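Local coordinates for CRISPR-associated protein, Cse2 family (Thermobifida fusca, PDB 4H79) that probably binds nucleic acid as the CasB (Cse2) subunit of the type I-E CRISPR Cascade complex, the RNA-guided assembly that recognises foreign DNA, at residues R119-S124 against T156-D161; W112-A117 against T188-G193; D22-E27 against D66-A71; T93-H98 against L165-L170. One frame throughout, in Å; residues are numbered along the deposited sequence.

Contact 1 (R119-S124 against T156-D161); sequences RRLMPS and TLLRRD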
loop_
_atom_site.group_PDB
_atom_site.type_symbol
_atom_site.label_atom_id
_atom_site.label_comp_id
_atom_site.label_asym_id
_atom_site.label_seq_id
_atom_site.Cartn_x
_atom_site.Cartn_y
_atom_site.Cartn_z
ATOM N N ARG A 119 -10.529 10.321 -2.452
ATOM C CA ARG A 119 -11.587 11.254 -2.918
ATOM C C ARG A 119 -13.012 10.621 -2.750
ATOM O O ARG A 119 -13.968 11.339 -2.465
ATOM C CB ARG A 119 -11.356 11.638 -4.390
ATOM C CG ARG A 119 -12.347 12.741 -4.846
ATOM C CD ARG A 119 -12.080 14.000 -4.018
ATOM N NE ARG A 119 -13.094 15.083 -4.135
ATOM C CZ ARG A 119 -13.082 16.099 -5.011
ATOM N NH1 ARG A 119 -12.133 16.202 -5.918
ATOM N NH2 ARG A 119 -14.052 17.028 -4.995
ATOM N N ARG A 120 -13.119 9.286 -2.835
ATOM C CA ARG A 120 -14.439 8.565 -2.680
ATOM C C ARG A 120 -14.957 8.674 -1.270
ATOM O O ARG A 120 -16.121 8.440 -1.009
ATOM C CB ARG A 120 -14.335 7.057 -3.060
ATOM C CG ARG A 120 -13.946 6.782 -4.517
ATOM C CD ARG A 120 -14.691 7.673 -5.434
ATOM N NE ARG A 120 -14.393 7.255 -6.812
ATOM C CZ ARG A 120 -15.137 6.408 -7.510
ATOM N NH1 ARG A 120 -16.250 5.917 -6.993
ATOM N NH2 ARG A 120 -14.794 6.098 -8.741
ATOM N N LEU A 121 -14.073 8.988 -0.341
ATOM C CA LEU A 121 -14.488 9.186 1.084
ATOM C C LEU A 121 -15.335 10.427 1.284
ATOM O O LEU A 121 -15.945 10.600 2.316
ATOM C CB LEU A 121 -13.255 9.278 2.012
ATOM C CG LEU A 121 -12.407 8.008 2.136
ATOM C CD1 LEU A 121 -11.104 8.288 2.937
ATOM C CD2 LEU A 121 -13.197 6.883 2.808
ATOM N N MET A 122 -15.430 11.275 0.269
ATOM C CA MET A 122 -16.225 12.536 0.433
ATOM C C MET A 122 -17.157 12.689 -0.776
ATOM O O MET A 122 -16.958 12.013 -1.798
ATOM C CB MET A 122 -15.278 13.782 0.644
ATOM C CG MET A 122 -14.348 13.985 -0.454
ATOM S SD MET A 122 -12.807 14.819 0.119
ATOM C CE MET A 122 -12.002 13.612 1.125
ATOM N N PRO A 123 -18.148 13.568 -0.681
ATOM C CA PRO A 123 -19.093 13.752 -1.852
ATOM C C PRO A 123 -18.276 14.252 -3.056
ATOM O O PRO A 123 -17.332 15.022 -2.869
ATOM C CB PRO A 123 -20.063 14.827 -1.343
ATOM C CG PRO A 123 -20.026 14.663 0.189
ATOM C CD PRO A 123 -18.541 14.416 0.466
ATOM N N SER A 124 -18.589 13.818 -4.280
ATOM C CA SER A 124 -17.790 14.231 -5.440
ATOM C C SER A 124 -17.942 15.735 -5.645
ATOM O O SER A 124 -17.060 16.358 -6.192
ATOM C CB SER A 124 -18.145 13.464 -6.702
ATOM O OG SER A 124 -19.445 13.815 -7.056
ATOM N N THR A 156 -7.377 2.691 7.003
ATOM C CA THR A 156 -8.451 2.372 7.946
ATOM C C THR A 156 -9.789 2.992 7.445
ATOM O O THR A 156 -10.879 2.369 7.544
ATOM C CB THR A 156 -8.077 2.862 9.349
ATOM O OG1 THR A 156 -6.915 2.137 9.786
ATOM C CG2 THR A 156 -9.127 2.522 10.315
ATOM N N LEU A 157 -9.699 4.246 6.977
ATOM C CA LEU A 157 -10.902 4.956 6.492
ATOM C C LEU A 157 -11.382 4.320 5.187
ATOM O O LEU A 157 -12.564 4.113 4.995
ATOM C CB LEU A 157 -10.643 6.470 6.304
ATOM C CG LEU A 157 -10.280 7.265 7.572
ATOM C CD1 LEU A 157 -9.883 8.689 7.147
ATOM C CD2 LEU A 157 -11.422 7.348 8.609
ATOM N N LEU A 158 -10.428 3.993 4.290
ATOM C CA LEU A 158 -10.824 3.311 3.046
ATOM C C LEU A 158 -11.530 1.971 3.335
ATOM O O LEU A 158 -12.501 1.625 2.635
ATOM C CB LEU A 158 -9.610 3.040 2.145
ATOM C CG LEU A 158 -8.865 4.275 1.645
ATOM C CD1 LEU A 158 -7.649 3.806 0.787
ATOM C CD2 LEU A 158 -9.836 5.202 0.772
ATOM N N ARG A 159 -11.006 1.206 4.311
ATOM C CA ARG A 159 -11.626 -0.055 4.675
ATOM C C ARG A 159 -13.059 0.120 5.110
ATOM O O ARG A 159 -13.934 -0.689 4.745
ATOM C CB ARG A 159 -10.798 -0.738 5.820
ATOM C CG ARG A 159 -11.390 -2.073 6.182
ATOM C CD ARG A 159 -10.829 -2.665 7.521
ATOM N NE ARG A 159 -11.743 -3.760 7.833
ATOM C CZ ARG A 159 -12.964 -3.590 8.324
ATOM N NH1 ARG A 159 -13.366 -2.364 8.728
ATOM N NH2 ARG A 159 -13.737 -4.655 8.489
ATOM N N ARG A 160 -13.325 1.141 5.948
ATOM C CA ARG A 160 -14.696 1.375 6.497
ATOM C C ARG A 160 -15.704 1.608 5.345
ATOM O O ARG A 160 -16.843 1.182 5.435
ATOM C CB ARG A 160 -14.680 2.577 7.504
ATOM C CG ARG A 160 -16.002 2.799 8.266
ATOM C CD ARG A 160 -15.726 3.220 9.720
ATOM N NE ARG A 160 -16.840 2.905 10.619
ATOM C CZ ARG A 160 -17.871 3.722 10.841
ATOM N NH1 ARG A 160 -18.862 3.349 11.677
ATOM N NH2 ARG A 160 -17.915 4.916 10.231
ATOM N N ASP A 161 -15.247 2.219 4.244
ATOM C CA ASP A 161 -16.097 2.497 3.064
ATOM C C ASP A 161 -15.950 1.401 2.001
ATOM O O ASP A 161 -16.503 1.520 0.933
ATOM C CB ASP A 161 -15.752 3.884 2.471
ATOM C CG ASP A 161 -16.516 5.021 3.140
ATOM O OD1 ASP A 161 -16.884 4.875 4.367
ATOM O OD2 ASP A 161 -16.807 6.026 2.453
HETATM O O HOH W 1 -17.386 6.176 -0.040
#
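Leu121 makes a small apolar contact near the protein surface, where the turn that follows helix 114-119 meets the C-terminal end of helix 144-160. The turn is a type I beta turn from Arg119 to Met122, closed by Met122 N donating to Arg119 O, and it presents Leu121 to the helix. CG of Leu121 stands beside its own backbone N (chi1 -66°). CD1 lies 3.9 Å from Leu157 CB and 4.0 Å from Leu158 CD2, and the Leu121 side chain crosses both leucines at about a right angle. CD2 faces the polar end of the helix, 3.6 Å from Leu157 O and 3.7 Å from Asp161 OD2. A branched leucine suits this place because its two methyls can meet apolar side chains and the oxygens of the helix end at once. Beside this patch a water links the main chain of Arg120 to the side chain of Asp161, donating to Arg120 O at 2.8 Å and to Asp161 OD2 at 2.6 Å; an aspartate suits this exposed helix end because its carboxylate accepts from the water. Leu131 of helix 129-138 touches both Leu121 and Leu157, Ile163 of the following loop also meets Leu121, and Leu158 continues inward to His98 of helix 80-99.

Contact 2 (W112-A117 against T188-G193); sequences WGLGEA and TAWGRG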
loop_
_atom_site.group_PDB
_atom_site.type_symbol
_atom_site.label_atom_id
_atom_site.label_comp_id
_atom_site.label_asym_id
_atom_site.label_seq_id
_atom_site.Cartn_x
_atom_site.Cartn_y
_atom_site.Cartn_z
ATOM N N TRP A 112 -6.608 1.273 -8.949
ATOM C CA TRP A 112 -7.073 2.207 -7.891
ATOM C C TRP A 112 -5.921 2.991 -7.234
ATOM O O TRP A 112 -5.224 2.480 -6.293
ATOM C CB TRP A 112 -7.846 1.442 -6.816
ATOM C CG TRP A 112 -9.223 1.110 -7.255
ATOM C CD1 TRP A 112 -9.655 0.040 -8.052
ATOM C CD2 TRP A 112 -10.423 1.929 -7.004
ATOM N NE1 TRP A 112 -11.031 0.128 -8.252
ATOM C CE2 TRP A 112 -11.546 1.230 -7.642
ATOM C CE3 TRP A 112 -10.668 3.127 -6.297
ATOM C CZ2 TRP A 112 -12.870 1.728 -7.572
ATOM C CZ3 TRP A 112 -11.976 3.629 -6.261
ATOM C CH2 TRP A 112 -13.064 2.930 -6.866
ATOM N N GLY A 113 -5.708 4.214 -7.689
ATOM C CA GLY A 113 -4.652 5.091 -7.111
ATOM C C GLY A 113 -5.117 5.601 -5.736
ATOM O O GLY A 113 -6.344 5.670 -5.470
ATOM N N LEU A 114 -4.150 5.942 -4.867
ATOM C CA LEU A 114 -4.486 6.412 -3.531
ATOM C C LEU A 114 -5.338 7.730 -3.519
ATOM O O LEU A 114 -6.270 7.863 -2.719
ATOM C CB LEU A 114 -3.267 6.620 -2.671
ATOM C CG LEU A 114 -3.509 7.041 -1.216
ATOM C CD1 LEU A 114 -4.104 5.884 -0.464
ATOM C CD2 LEU A 114 -2.141 7.383 -0.575
ATOM N N GLY A 115 -5.003 8.667 -4.396
ATOM C CA GLY A 115 -5.745 9.961 -4.479
ATOM C C GLY A 115 -7.210 9.707 -4.893
ATOM O O GLY A 115 -8.159 10.243 -4.261
ATOM N N GLU A 116 -7.410 8.860 -5.918
ATOM C CA GLU A 116 -8.776 8.502 -6.370
ATOM C C GLU A 116 -9.555 7.821 -5.240
ATOM O O GLU A 116 -10.743 8.107 -5.050
ATOM C CB GLU A 116 -8.761 7.539 -7.551
ATOM C CG GLU A 116 -8.203 8.181 -8.825
ATOM C CD GLU A 116 -6.642 8.039 -8.967
ATOM O OE1 GLU A 116 -5.838 7.955 -7.966
ATOM O OE2 GLU A 116 -6.210 8.025 -10.127
ATOM N N ALA A 117 -8.911 6.891 -4.532
ATOM C CA ALA A 117 -9.592 6.164 -3.429
ATOM C C ALA A 117 -9.981 7.114 -2.340
ATOM O O ALA A 117 -11.135 7.081 -1.808
ATOM C CB ALA A 117 -8.673 5.045 -2.873
ATOM N N THR A 188 2.552 14.419 -6.465
ATOM C CA THR A 188 1.873 14.934 -7.670
ATOM C C THR A 188 0.864 13.902 -8.199
ATOM O O THR A 188 -0.283 14.236 -8.523
ATOM C CB THR A 188 2.888 15.310 -8.764
ATOM O OG1 THR A 188 3.755 16.333 -8.254
ATOM C CG2 THR A 188 2.170 15.854 -10.033
ATOM N N ALA A 189 1.258 12.634 -8.256
ATOM C CA ALA A 189 0.307 11.575 -8.727
ATOM C C ALA A 189 -0.931 11.464 -7.797
ATOM O O ALA A 189 -2.103 11.296 -8.248
ATOM C CB ALA A 189 1.032 10.208 -8.884
ATOM N N TRP A 190 -0.683 11.561 -6.486
ATOM C CA TRP A 190 -1.802 11.487 -5.517
ATOM C C TRP A 190 -2.711 12.698 -5.650
ATOM O O TRP A 190 -3.943 12.558 -5.603
ATOM C CB TRP A 190 -1.288 11.405 -4.092
ATOM C CG TRP A 190 -0.605 10.104 -3.727
ATOM C CD1 TRP A 190 -0.541 8.940 -4.479
ATOM C CD2 TRP A 190 0.131 9.806 -2.491
ATOM N NE1 TRP A 190 0.146 7.950 -3.811
ATOM C CE2 TRP A 190 0.580 8.403 -2.608
ATOM C CE3 TRP A 190 0.441 10.529 -1.341
ATOM C CZ2 TRP A 190 1.330 7.778 -1.622
ATOM C CZ3 TRP A 190 1.204 9.903 -0.361
ATOM C CH2 TRP A 190 1.633 8.543 -0.499
ATOM N N GLY A 191 -2.110 13.900 -5.771
ATOM C CA GLY A 191 -2.836 15.159 -5.988
ATOM C C GLY A 191 -3.732 15.079 -7.201
ATOM O O GLY A 191 -4.928 15.395 -7.108
ATOM N N ARG A 192 -3.162 14.652 -8.329
ATOM C CA ARG A 192 -3.893 14.499 -9.590
ATOM C C ARG A 192 -5.043 13.494 -9.435
ATOM O O ARG A 192 -6.174 13.776 -9.869
ATOM C CB ARG A 192 -2.937 14.071 -10.715
ATOM C CG ARG A 192 -3.292 14.564 -12.110
ATOM C CD ARG A 192 -2.164 14.343 -13.130
ATOM N NE ARG A 192 -1.607 12.986 -13.024
ATOM C CZ ARG A 192 -0.344 12.671 -12.685
ATOM N NH1 ARG A 192 -0.009 11.383 -12.598
ATOM N NH2 ARG A 192 0.585 13.622 -12.435
ATOM N N GLY A 193 -4.792 12.348 -8.808
ATOM C CA GLY A 193 -5.839 11.350 -8.674
ATOM C C GLY A 193 -6.956 11.820 -7.784
ATOM O O GLY A 193 -8.122 11.530 -8.016
HETATM O O HOH W 2 -3.656 8.759 -7.002
#
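Gly115 and Gly193 bring two helices into close backbone contact, where the first turn of helix 114-119 packs on helix 180-195. The CA atoms of Gly115 and Trp190 are only 4.4 Å apart, and Gly115 C lies 3.6 Å from Gly193 C. Glycine suits both places: a CB on Gly115 would run into Trp190 O, and one on Gly193 into the carboxylate of Glu116. Gly115 CA instead makes a CA-H...O contact of 3.4 Å with Trp190 O. Next to this seam Leu114 CD2 sits over the centre of the six-membered ring of Trp190, 3.6 Å from its centroid and 15° off the normal, a CH-pi contact. CG of Leu114 is anti to the backbone N (chi1 -177°), and its CB adds a contact near the indole NE1, whose N-H is taken by Gln173. The Glu116 chain bends at chi2 and lays CD against Gly193 CA at 3.4 Å. A water accepts from Gly115 N and donates to Glu116 OE1 and, at 3.2 Å, to Ala189 O. It gives a first-turn N-H, which lacks a main-chain acceptor, a partner and links the two helices, and the positive end of the helix dipole would probably favour a charged Glu116.

Contact 3 (D22-E27 against D66-A71); sequences DQRVRE and DDRFYA
Arg68 and Glu27 join helix 16-33 to the short helix 67-71 through a surface salt-bridge network that also includes Arg24 and Asp66. The two helical segments run nearly antiparallel, at 167°, with axes 11.6 Å apart, a gap spanned by long charged side chains. The tight part is the meeting of guanidinium and carboxylate, tip to tip and only 3° from coplanar. Arg68 NH1 donates to Glu27 OE2 at 2.7 Å and Arg68 NH2 to Glu27 OE1 at 3.1 Å, each carboxylate oxygen accepting through its syn lone pair. Asp66, at the N-cap of helix 67-71, holds the same guanidinium side-on through NE and NH2, so two carboxylates fix its rotation in plane. Arginine suits the place because its planar N-H groups can serve two acids at once. Gln23 NE2 steadies Glu27 OE2 from above the carboxylate plane, 2.9 Å away. An alanine at Glu27 would probably leave NH1 of Arg68 without its carboxylate mate and the amide of Gln23 free to turn. The looser side is contact without bonding: Gln23 CG stands 3.8 Å from Arg68 NH1, and Arg24 CD 4.0 Å from Arg68 NH2. Arg24 reaches Glu27 OE1 with a weak bond from NH1, while its NH2 is taken by Leu63 O. In the cap itself, Asp66 OD2 also accepts from Arg68 N at 2.9 Å, through its anti lone pair.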
loop_
_atom_site.group_PDB
_atom_site.type_symbol
_atom_site.label_atom_id
_atom_site.label_comp_id
_atom_site.label_asym_id
_atom_site.label_seq_id
_atom_site.Cartn_x
_atom_site.Cartn_y
_atom_site.Cartn_z
ATOM N N ASP A 22 2.013 -7.051 -6.170
ATOM C CA ASP A 22 0.719 -7.355 -6.782
ATOM C C ASP A 22 0.456 -8.895 -6.785
ATOM O O ASP A 22 -0.660 -9.345 -6.471
ATOM C CB ASP A 22 0.720 -6.853 -8.244
ATOM C CG ASP A 22 -0.481 -7.345 -9.006
ATOM O OD1 ASP A 22 -1.658 -7.163 -8.594
ATOM O OD2 ASP A 22 -0.252 -7.970 -10.031
ATOM N N GLN A 23 1.457 -9.688 -7.232
ATOM C CA GLN A 23 1.325 -11.139 -7.331
ATOM C C GLN A 23 1.183 -11.740 -5.897
ATOM O O GLN A 23 0.327 -12.588 -5.648
ATOM C CB GLN A 23 2.559 -11.703 -8.125
ATOM C CG GLN A 23 2.534 -13.195 -8.415
ATOM C CD GLN A 23 1.201 -13.652 -9.017
ATOM O OE1 GLN A 23 0.673 -13.049 -9.979
ATOM N NE2 GLN A 23 0.639 -14.716 -8.438
ATOM N N ARG A 24 1.989 -11.270 -4.942
ATOM C CA ARG A 24 1.934 -11.825 -3.604
ATOM C C ARG A 24 0.570 -11.485 -2.904
ATOM O O ARG A 24 -0.027 -12.336 -2.252
ATOM C CB ARG A 24 3.101 -11.281 -2.768
ATOM C CG ARG A 24 3.147 -11.931 -1.366
ATOM C CD ARG A 24 3.662 -13.392 -1.469
ATOM N NE ARG A 24 3.567 -14.026 -0.146
ATOM C CZ ARG A 24 2.652 -14.919 0.206
ATOM N NH1 ARG A 24 1.788 -15.362 -0.685
ATOM N NH2 ARG A 24 2.626 -15.388 1.452
ATOM N N VAL A 25 0.104 -10.231 -2.997
ATOM C CA VAL A 25 -1.174 -9.828 -2.363
ATOM C C VAL A 25 -2.312 -10.597 -3.068
ATOM O O VAL A 25 -3.257 -11.040 -2.391
ATOM C CB VAL A 25 -1.403 -8.309 -2.531
ATOM C CG1 VAL A 25 -2.823 -7.925 -2.205
ATOM C CG2 VAL A 25 -0.391 -7.504 -1.714
ATOM N N ARG A 26 -2.243 -10.782 -4.399
ATOM C CA ARG A 26 -3.327 -11.539 -5.085
ATOM C C ARG A 26 -3.426 -12.960 -4.504
ATOM O O ARG A 26 -4.541 -13.490 -4.348
ATOM C CB ARG A 26 -3.106 -11.685 -6.607
ATOM C CG ARG A 26 -3.356 -10.411 -7.399
ATOM C CD ARG A 26 -2.984 -10.733 -8.873
ATOM N NE ARG A 26 -3.095 -9.606 -9.753
ATOM C CZ ARG A 26 -4.106 -9.462 -10.608
ATOM N NH1 ARG A 26 -5.055 -10.390 -10.617
ATOM N NH2 ARG A 26 -4.184 -8.415 -11.448
ATOM N N GLU A 27 -2.261 -13.591 -4.261
ATOM C CA GLU A 27 -2.206 -14.936 -3.696
ATOM C C GLU A 27 -2.844 -14.965 -2.337
ATOM O O GLU A 27 -3.695 -15.828 -2.073
ATOM C CB GLU A 27 -0.747 -15.488 -3.616
ATOM C CG GLU A 27 -0.257 -15.888 -5.006
ATOM C CD GLU A 27 1.269 -15.903 -5.071
ATOM O OE1 GLU A 27 1.906 -15.674 -4.005
ATOM O OE2 GLU A 27 1.830 -16.145 -6.169
ATOM N N ASP A 66 9.665 -13.712 -0.939
ATOM C CA ASP A 66 10.298 -14.991 -1.330
ATOM C C ASP A 66 11.215 -14.738 -2.517
ATOM O O ASP A 66 11.371 -13.585 -2.969
ATOM C CB ASP A 66 9.254 -16.084 -1.642
ATOM C CG ASP A 66 8.306 -15.684 -2.782
ATOM O OD1 ASP A 66 7.098 -15.599 -2.534
ATOM O OD2 ASP A 66 8.739 -15.426 -3.917
ATOM N N ASP A 67 11.780 -15.818 -3.051
ATOM C CA ASP A 67 12.891 -15.684 -4.044
ATOM C C ASP A 67 12.412 -14.955 -5.303
ATOM O O ASP A 67 13.233 -14.362 -6.022
ATOM C CB ASP A 67 13.487 -17.065 -4.390
ATOM C CG ASP A 67 12.410 -18.114 -4.655
ATOM O OD1 ASP A 67 11.505 -18.342 -3.809
ATOM O OD2 ASP A 67 12.474 -18.718 -5.724
ATOM N N ARG A 68 11.095 -14.959 -5.560
ATOM C CA ARG A 68 10.580 -14.285 -6.773
ATOM C C ARG A 68 10.852 -12.791 -6.714
ATOM O O ARG A 68 11.080 -12.167 -7.747
ATOM C CB ARG A 68 9.072 -14.550 -6.968
ATOM C CG ARG A 68 8.765 -16.025 -7.309
ATOM C CD ARG A 68 7.258 -16.246 -7.356
ATOM N NE ARG A 68 6.681 -15.935 -6.040
ATOM C CZ ARG A 68 5.378 -15.815 -5.774
ATOM N NH1 ARG A 68 4.479 -15.975 -6.732
ATOM N NH2 ARG A 68 4.956 -15.537 -4.544
ATOM N N PHE A 69 10.841 -12.225 -5.507
ATOM C CA PHE A 69 11.127 -10.789 -5.282
ATOM C C PHE A 69 12.563 -10.418 -5.655
ATOM O O PHE A 69 12.808 -9.355 -6.288
ATOM C CB PHE A 69 10.815 -10.421 -3.809
ATOM C CG PHE A 69 11.160 -9.002 -3.432
ATOM C CD1 PHE A 69 10.313 -7.918 -3.749
ATOM C CD2 PHE A 69 12.295 -8.744 -2.717
ATOM C CE1 PHE A 69 10.651 -6.618 -3.366
ATOM C CE2 PHE A 69 12.637 -7.452 -2.328
ATOM C CZ PHE A 69 11.822 -6.383 -2.656
ATOM N N TYR A 70 13.520 -11.292 -5.273
ATOM C CA TYR A 70 14.967 -11.033 -5.491
ATOM C C TYR A 70 15.403 -11.401 -6.900
ATOM O O TYR A 70 16.357 -10.826 -7.424
ATOM C CB TYR A 70 15.846 -11.776 -4.451
ATOM C CG TYR A 70 15.466 -11.357 -3.033
ATOM C CD1 TYR A 70 15.957 -10.158 -2.506
ATOM C CD2 TYR A 70 14.578 -12.124 -2.243
ATOM C CE1 TYR A 70 15.617 -9.758 -1.236
ATOM C CE2 TYR A 70 14.237 -11.705 -0.955
ATOM C CZ TYR A 70 14.767 -10.500 -0.485
ATOM O OH TYR A 70 14.490 -10.005 0.760
ATOM N N ALA A 71 14.710 -12.374 -7.505
ATOM C CA ALA A 71 15.225 -13.025 -8.737
ATOM C C ALA A 71 15.218 -12.104 -9.966
ATOM O O ALA A 71 16.018 -12.284 -10.868
ATOM C CB ALA A 71 14.443 -14.294 -9.041
#

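Contact 4 (T93-H98 against L165-L170); sequences TLYAIH and LDYGLL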
loop_
_atom_site.group_PDB
_atom_site.type_symbol
_atom_site.label_atom_id
_atom_site.label_comp_id
_atom_site.label_asym_id
_atom_site.label_seq_id
_atom_site.Cartn_x
_atom_site.Cartn_y
_atom_site.Cartn_z
ATOM N N THR A 93 1.580 -5.060 4.923
ATOM C CA THR A 93 0.956 -4.812 6.299
ATOM C C THR A 93 -0.279 -3.975 6.122
ATOM O O THR A 93 -1.343 -4.238 6.739
ATOM C CB THR A 93 1.981 -4.049 7.180
ATOM O OG1 THR A 93 3.148 -4.902 7.313
ATOM C CG2 THR A 93 1.398 -3.764 8.578
ATOM N N LEU A 94 -0.191 -2.903 5.291
ATOM C CA LEU A 94 -1.395 -2.075 5.028
ATOM C C LEU A 94 -2.514 -2.931 4.411
ATOM O O LEU A 94 -3.697 -2.820 4.792
ATOM C CB LEU A 94 -1.080 -0.868 4.085
ATOM C CG LEU A 94 -0.156 0.192 4.711
ATOM C CD1 LEU A 94 0.263 1.188 3.663
ATOM C CD2 LEU A 94 -0.909 0.918 5.880
ATOM N N TYR A 95 -2.177 -3.742 3.420
ATOM C CA TYR A 95 -3.221 -4.589 2.829
ATOM C C TYR A 95 -3.906 -5.496 3.891
ATOM O O TYR A 95 -5.154 -5.710 3.856
ATOM C CB TYR A 95 -2.602 -5.483 1.669
ATOM C CG TYR A 95 -3.644 -6.519 1.253
ATOM C CD1 TYR A 95 -4.779 -6.121 0.491
ATOM C CD2 TYR A 95 -3.523 -7.887 1.653
ATOM C CE1 TYR A 95 -5.797 -7.039 0.188
ATOM C CE2 TYR A 95 -4.495 -8.820 1.299
ATOM C CZ TYR A 95 -5.627 -8.376 0.580
ATOM O OH TYR A 95 -6.614 -9.278 0.222
ATOM N N ALA A 96 -3.091 -6.094 4.789
ATOM C CA ALA A 96 -3.640 -6.960 5.868
ATOM C C ALA A 96 -4.638 -6.217 6.746
ATOM O O ALA A 96 -5.647 -6.772 7.174
ATOM C CB ALA A 96 -2.486 -7.510 6.724
ATOM N N ILE A 97 -4.326 -4.968 7.036
ATOM C CA ILE A 97 -5.257 -4.120 7.816
ATOM C C ILE A 97 -6.500 -3.819 6.989
ATOM O O ILE A 97 -7.641 -3.971 7.468
ATOM C CB ILE A 97 -4.554 -2.779 8.152
ATOM C CG1 ILE A 97 -3.445 -3.021 9.193
ATOM C CG2 ILE A 97 -5.589 -1.766 8.735
ATOM C CD1 ILE A 97 -2.477 -1.866 9.257
ATOM N N HIS A 98 -6.290 -3.498 5.694
ATOM C CA HIS A 98 -7.416 -3.162 4.763
ATOM C C HIS A 98 -8.382 -4.283 4.547
ATOM O O HIS A 98 -9.624 -4.096 4.586
ATOM C CB HIS A 98 -6.752 -2.749 3.392
ATOM C CG HIS A 98 -7.641 -1.888 2.554
ATOM N ND1 HIS A 98 -7.189 -1.238 1.455
ATOM C CD2 HIS A 98 -9.040 -1.671 2.629
ATOM C CE1 HIS A 98 -8.262 -0.582 0.870
ATOM N NE2 HIS A 98 -9.388 -0.852 1.598
ATOM N N LEU A 165 -7.707 -0.507 -3.061
ATOM C CA LEU A 165 -6.530 0.186 -3.498
ATOM C C LEU A 165 -5.625 -0.764 -4.342
ATOM O O LEU A 165 -5.634 -1.980 -4.162
ATOM C CB LEU A 165 -5.813 0.656 -2.247
ATOM C CG LEU A 165 -4.801 1.716 -2.189
ATOM C CD1 LEU A 165 -5.385 3.040 -2.737
ATOM C CD2 LEU A 165 -4.344 1.816 -0.663
ATOM N N ASP A 166 -4.847 -0.201 -5.262
ATOM C CA ASP A 166 -3.872 -1.015 -6.011
ATOM C C ASP A 166 -2.584 -1.093 -5.212
ATOM O O ASP A 166 -1.764 -0.116 -5.192
ATOM C CB ASP A 166 -3.607 -0.365 -7.375
ATOM C CG ASP A 166 -2.658 -1.169 -8.217
ATOM O OD1 ASP A 166 -1.813 -1.963 -7.672
ATOM O OD2 ASP A 166 -2.760 -0.972 -9.452
ATOM N N TYR A 167 -2.401 -2.220 -4.492
ATOM C CA TYR A 167 -1.193 -2.397 -3.644
ATOM C C TYR A 167 0.121 -2.555 -4.398
ATOM O O TYR A 167 1.219 -2.189 -3.867
ATOM C CB TYR A 167 -1.384 -3.529 -2.616
ATOM C CG TYR A 167 -2.206 -2.943 -1.456
ATOM C CD1 TYR A 167 -1.561 -2.264 -0.366
ATOM C CD2 TYR A 167 -3.622 -3.018 -1.463
ATOM C CE1 TYR A 167 -2.350 -1.688 0.661
ATOM C CE2 TYR A 167 -4.423 -2.448 -0.433
ATOM C CZ TYR A 167 -3.767 -1.769 0.619
ATOM O OH TYR A 167 -4.503 -1.196 1.652
ATOM N N GLY A 168 0.054 -3.073 -5.642
ATOM C CA GLY A 168 1.279 -3.088 -6.556
ATOM C C GLY A 168 1.719 -1.657 -6.844
ATOM O O GLY A 168 2.915 -1.280 -6.707
ATOM N N LEU A 169 0.740 -0.828 -7.225
ATOM C CA LEU A 169 1.068 0.579 -7.474
ATOM C C LEU A 169 1.581 1.268 -6.202
ATOM O O LEU A 169 2.607 1.987 -6.227
ATOM C CB LEU A 169 -0.105 1.343 -8.064
ATOM C CG LEU A 169 0.065 2.850 -8.307
ATOM C CD1 LEU A 169 1.316 3.202 -9.194
ATOM C CD2 LEU A 169 -1.226 3.477 -8.885
ATOM N N LEU A 170 0.892 1.001 -5.074
ATOM C CA LEU A 170 1.299 1.660 -3.837
ATOM C C LEU A 170 2.740 1.279 -3.427
ATOM O O LEU A 170 3.513 2.158 -2.982
ATOM C CB LEU A 170 0.326 1.329 -2.724
ATOM C CG LEU A 170 0.511 2.141 -1.446
ATOM C CD1 LEU A 170 0.157 3.616 -1.676
ATOM C CD2 LEU A 170 -0.290 1.471 -0.281
#
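Tyr167 OH and His98 ND1 are 2.7 Å apart in a hydrogen bond that joins helix 80-99 to the start of helix 167-176, close to the centre of the chain. Either atom could be the donor. Histidine suits the place because a ring nitrogen can pair with a buried hydroxyl while its other nitrogen, NE2, makes a weak bond to Ile163 O. The two rings meet rim to rim, with planes at 67°. Tyr95 covers a face of Tyr167: its CB lies 3.8 Å from the ring centroid and 4° off the normal, a CH-pi contact, and its ring turns an edge to that face, the planes 76° apart. At that edge Tyr95 CD1 comes 3.8 Å from Tyr167 CE2. At the rim of Tyr167, CE1 lies 3.7 Å from Leu94 CB, and Leu94 CD1 goes on to Leu170 CD2 at 4.0 Å. An alanine at Tyr167 would probably leave His98 ND1 without its partner and open a gap beneath Tyr95. Val155 of helix 144-160 packs on both His98 and Tyr167, Leu43 of helix 37-49 touches Tyr95, and Leu114 of helix 114-119 meets Leu165.

From the N terminus, contact 3 closes first, drawing helix 67-71 back to helix 16-33 before any other contact opens. Contact 4 then opens on helix 80-99 and contact 2 on helix 114-119; because 165-170 comes before 188-193, their loops cross. Contact 1, from the turn after helix 114-119 to the end of helix 144-160, is nested inside both. Contact 4 lies near the centre of the chain and touches the other three: Val25 of helix 16-33 packs on Tyr95, Arg159 on His98 O, and Leu165 on Leu114. Contacts 1 and 2 meet through Leu158 and Ala117, whereas contact 3 touches neither and lies across the chain's centre from both.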